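Methyltransferase (Streptococcus mutans, PDB 2B78) probably transfers methyl groups from S-adenosylmethionine, possibly to RNA, though its exact target is not established. Local coordinates at residues I207-S221 / A229-D242. Residues are numbered along the deposited sequence; the frame is centred on the assembly and turned at random.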
# COMPACT_ATOMS: atom_id res chain seq x y z
N ILE A 207 -13.25 -4.94 12.50
CA ILE A 207 -13.16 -4.98 13.95
C ILE A 207 -14.40 -4.37 14.55
O ILE A 207 -14.84 -4.76 15.63
CB ILE A 207 -11.95 -4.18 14.44
CG1 ILE A 207 -10.68 -4.87 13.93
CG2 ILE A 207 -11.96 -4.07 15.97
CD1 ILE A 207 -9.43 -4.05 14.11
N ASN A 208 -14.98 -3.42 13.83
CA ASN A 208 -16.18 -2.73 14.25
C ASN A 208 -17.45 -3.59 14.23
O ASN A 208 -18.46 -3.26 14.88
CB ASN A 208 -16.37 -1.51 13.36
CG ASN A 208 -16.46 -0.26 14.14
OD1 ASN A 208 -17.29 -0.17 15.06
ND2 ASN A 208 -15.62 0.73 13.81
N GLY A 209 -17.42 -4.69 13.49
CA GLY A 209 -18.57 -5.57 13.43
C GLY A 209 -19.18 -5.78 12.06
O GLY A 209 -20.29 -6.32 11.96
N SER A 210 -18.48 -5.40 11.00
CA SER A 210 -19.02 -5.56 9.66
C SER A 210 -19.30 -7.04 9.36
O SER A 210 -20.18 -7.34 8.56
CB SER A 210 -18.06 -4.98 8.61
OG SER A 210 -16.89 -5.75 8.47
N ALA A 211 -18.55 -7.94 9.99
CA ALA A 211 -18.74 -9.38 9.78
C ALA A 211 -19.25 -10.09 11.04
O ALA A 211 -19.13 -11.31 11.18
CB ALA A 211 -17.41 -10.01 9.33
N ALA A 212 -19.84 -9.33 11.97
CA ALA A 212 -20.36 -9.93 13.20
C ALA A 212 -21.35 -11.06 12.94
O ALA A 212 -22.33 -10.88 12.22
CB ALA A 212 -21.01 -8.85 14.07
N GLY A 213 -21.07 -12.22 13.52
CA GLY A 213 -21.95 -13.37 13.36
C GLY A 213 -21.97 -13.95 11.96
O GLY A 213 -22.83 -14.76 11.63
N LYS A 214 -21.02 -13.54 11.13
CA LYS A 214 -20.95 -14.02 9.75
C LYS A 214 -19.73 -14.89 9.53
O LYS A 214 -18.75 -14.79 10.27
CB LYS A 214 -20.89 -12.83 8.80
CG LYS A 214 -22.01 -11.80 8.97
CD LYS A 214 -23.38 -12.41 8.76
CE LYS A 214 -24.48 -11.34 8.85
NZ LYS A 214 -25.84 -11.94 8.76
N THR A 215 -19.77 -15.74 8.50
CA THR A 215 -18.62 -16.59 8.17
C THR A 215 -17.83 -15.83 7.11
O THR A 215 -18.40 -15.20 6.21
CB THR A 215 -19.05 -17.98 7.61
OG1 THR A 215 -19.81 -17.82 6.41
CG2 THR A 215 -19.89 -18.74 8.64
N VAL A 216 -16.50 -15.86 7.21
CA VAL A 216 -15.67 -15.12 6.27
C VAL A 216 -14.60 -15.94 5.57
O VAL A 216 -13.97 -16.80 6.19
CB VAL A 216 -14.96 -13.96 6.99
CG1 VAL A 216 -14.09 -13.19 6.02
CG2 VAL A 216 -15.98 -13.06 7.66
N LEU A 217 -14.42 -15.68 4.28
CA LEU A 217 -13.38 -16.32 3.49
C LEU A 217 -12.45 -15.19 3.04
O LEU A 217 -12.87 -14.25 2.37
CB LEU A 217 -13.96 -17.04 2.27
CG LEU A 217 -12.89 -17.59 1.32
CD1 LEU A 217 -12.15 -18.75 1.97
CD2 LEU A 217 -13.56 -18.05 0.04
N ASN A 218 -11.18 -15.30 3.41
CA ASN A 218 -10.20 -14.29 3.07
C ASN A 218 -9.21 -14.87 2.06
O ASN A 218 -8.36 -15.69 2.41
CB ASN A 218 -9.50 -13.86 4.36
CG ASN A 218 -8.49 -12.76 4.15
OD1 ASN A 218 -8.50 -12.05 3.15
ND2 ASN A 218 -7.60 -12.60 5.13
N LEU A 219 -9.32 -14.47 0.80
CA LEU A 219 -8.45 -14.98 -0.26
C LEU A 219 -7.18 -14.14 -0.43
O LEU A 219 -7.24 -12.90 -0.39
CB LEU A 219 -9.23 -15.05 -1.58
CG LEU A 219 -10.50 -15.91 -1.52
CD1 LEU A 219 -11.23 -15.85 -2.85
CD2 LEU A 219 -10.15 -17.35 -1.17
N PHE A 220 -6.05 -14.81 -0.63
CA PHE A 220 -4.75 -14.13 -0.76
C PHE A 220 -4.50 -13.43 0.58
O PHE A 220 -4.06 -12.28 0.63
CB PHE A 220 -4.78 -13.09 -1.89
CG PHE A 220 -5.03 -13.68 -3.26
CD1 PHE A 220 -4.03 -14.36 -3.94
CD2 PHE A 220 -6.29 -13.56 -3.85
CE1 PHE A 220 -4.27 -14.92 -5.20
CE2 PHE A 220 -6.55 -14.12 -5.11
CZ PHE A 220 -5.53 -14.81 -5.79
N SER A 221 -4.81 -14.15 1.65
CA SER A 221 -4.71 -13.68 3.03
C SER A 221 -3.38 -13.08 3.50
O SER A 221 -3.36 -12.21 4.37
CB SER A 221 -5.06 -14.83 3.96
OG SER A 221 -4.16 -15.90 3.73
N ALA A 229 -8.88 -9.29 12.21
CA ALA A 229 -9.72 -8.10 12.40
C ALA A 229 -11.18 -8.54 12.51
O ALA A 229 -11.91 -8.14 13.43
CB ALA A 229 -9.53 -7.13 11.22
N ALA A 230 -11.61 -9.36 11.56
CA ALA A 230 -12.98 -9.85 11.56
C ALA A 230 -13.27 -10.66 12.83
O ALA A 230 -14.35 -10.55 13.41
CB ALA A 230 -13.21 -10.72 10.32
N ALA A 231 -12.30 -11.45 13.27
CA ALA A 231 -12.46 -12.25 14.48
C ALA A 231 -12.69 -11.35 15.70
O ALA A 231 -13.51 -11.66 16.57
CB ALA A 231 -11.21 -13.12 14.70
N MET A 232 -11.95 -10.24 15.77
CA MET A 232 -12.07 -9.30 16.87
C MET A 232 -13.38 -8.52 16.80
O MET A 232 -13.79 -7.88 17.77
CB MET A 232 -10.90 -8.31 16.87
CG MET A 232 -9.56 -8.92 17.27
SD MET A 232 -9.61 -9.73 18.89
CE MET A 232 -9.87 -8.30 19.97
N GLY A 233 -14.03 -8.60 15.64
CA GLY A 233 -15.29 -7.92 15.43
C GLY A 233 -16.44 -8.90 15.51
O GLY A 233 -17.54 -8.64 15.02
N GLY A 234 -16.18 -10.07 16.10
CA GLY A 234 -17.23 -11.06 16.29
C GLY A 234 -17.63 -11.96 15.14
O GLY A 234 -18.75 -12.49 15.15
N ALA A 235 -16.76 -12.15 14.16
CA ALA A 235 -17.11 -13.03 13.04
C ALA A 235 -17.39 -14.43 13.57
O ALA A 235 -16.76 -14.90 14.54
CB ALA A 235 -15.98 -13.05 12.01
N MET A 236 -18.35 -15.11 12.95
CA MET A 236 -18.68 -16.46 13.39
C MET A 236 -17.52 -17.41 13.13
O MET A 236 -17.22 -18.28 13.96
CB MET A 236 -19.92 -16.97 12.65
CG MET A 236 -20.35 -18.35 13.11
SD MET A 236 -21.78 -18.98 12.21
CE MET A 236 -23.10 -17.95 12.90
N ALA A 237 -16.88 -17.25 11.98
CA ALA A 237 -15.76 -18.11 11.62
C ALA A 237 -14.99 -17.47 10.46
O ALA A 237 -15.52 -16.63 9.75
CB ALA A 237 -16.28 -19.48 11.20
N THR A 238 -13.74 -17.86 10.27
CA THR A 238 -12.99 -17.31 9.14
C THR A 238 -12.08 -18.37 8.57
O THR A 238 -11.54 -19.22 9.29
CB THR A 238 -12.12 -16.09 9.52
OG1 THR A 238 -10.96 -16.53 10.24
CG2 THR A 238 -12.91 -15.12 10.38
N THR A 239 -11.92 -18.33 7.26
CA THR A 239 -11.04 -19.25 6.56
C THR A 239 -10.11 -18.35 5.77
O THR A 239 -10.56 -17.54 4.97
CB THR A 239 -11.82 -20.14 5.60
OG1 THR A 239 -12.76 -20.93 6.35
CG2 THR A 239 -10.87 -21.05 4.83
N SER A 240 -8.81 -18.48 6.02
CA SER A 240 -7.81 -17.66 5.36
C SER A 240 -7.01 -18.52 4.39
O SER A 240 -6.39 -19.52 4.78
CB SER A 240 -6.89 -17.04 6.41
OG SER A 240 -7.67 -16.43 7.44
N VAL A 241 -7.00 -18.12 3.12
CA VAL A 241 -6.31 -18.90 2.10
C VAL A 241 -5.16 -18.17 1.42
O VAL A 241 -5.34 -17.08 0.86
CB VAL A 241 -7.29 -19.36 1.01
CG1 VAL A 241 -6.59 -20.34 0.06
CG2 VAL A 241 -8.52 -19.98 1.65
N ASP A 242 -3.97 -18.77 1.46
CA ASP A 242 -2.80 -18.18 0.81
C ASP A 242 -1.97 -19.29 0.19
O ASP A 242 -1.89 -20.40 0.73
CB ASP A 242 -1.93 -17.41 1.81
CG ASP A 242 -1.02 -16.41 1.12
OD1 ASP A 242 -1.54 -15.34 0.72
OD2 ASP A 242 0.19 -16.68 0.96
O HOH W 1 -16.81 -8.37 12.20
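I207 lies against the end of helix 225-232: its CG1 is 3.7 Å from A229 CB, placed there by a chi1 of -65° that sets CG1 anti to its own carbonyl carbon. Its carbonyl O meets G233 CA at 3.2 Å, a close approach made where G233 has no side chain. Both helices end in Schellman motifs, with G209 and G234 at positive phi.

Beyond these turns, strands 215-219 and 237-242 run parallel, their axes 4.6 Å apart at 12°. V216 is gripped through both backbone polar atoms: its N donates to A237 O, and its O accepts from T239 N at 2.8 Å, nearly in line with the carbonyl. On one face its CB meets T238 CG2 at 4.1 Å. On the other, V241 CG2 touches L217 CD1 at 3.8 Å, the two side chains crossing at a slant, while L219 CD2 lies alongside V241 CB. The chain then turns at F220, and S221 N reaches V241 O from above the carbonyl plane (3.1 Å, 164° at the hydrogen), with F220 N adding a weak bond to the same oxygen.

This is the first beta-alpha-beta crossover of a Rossmann-like methyltransferase sheet. D242, an S-adenosylhomocysteine-binding residue, ends the second strand, and its carboxylate accepts from Y222 N and A244 N; the paired backbones and apolar contacts are consistent with a strand end held in place beside the S-adenosylhomocysteine site.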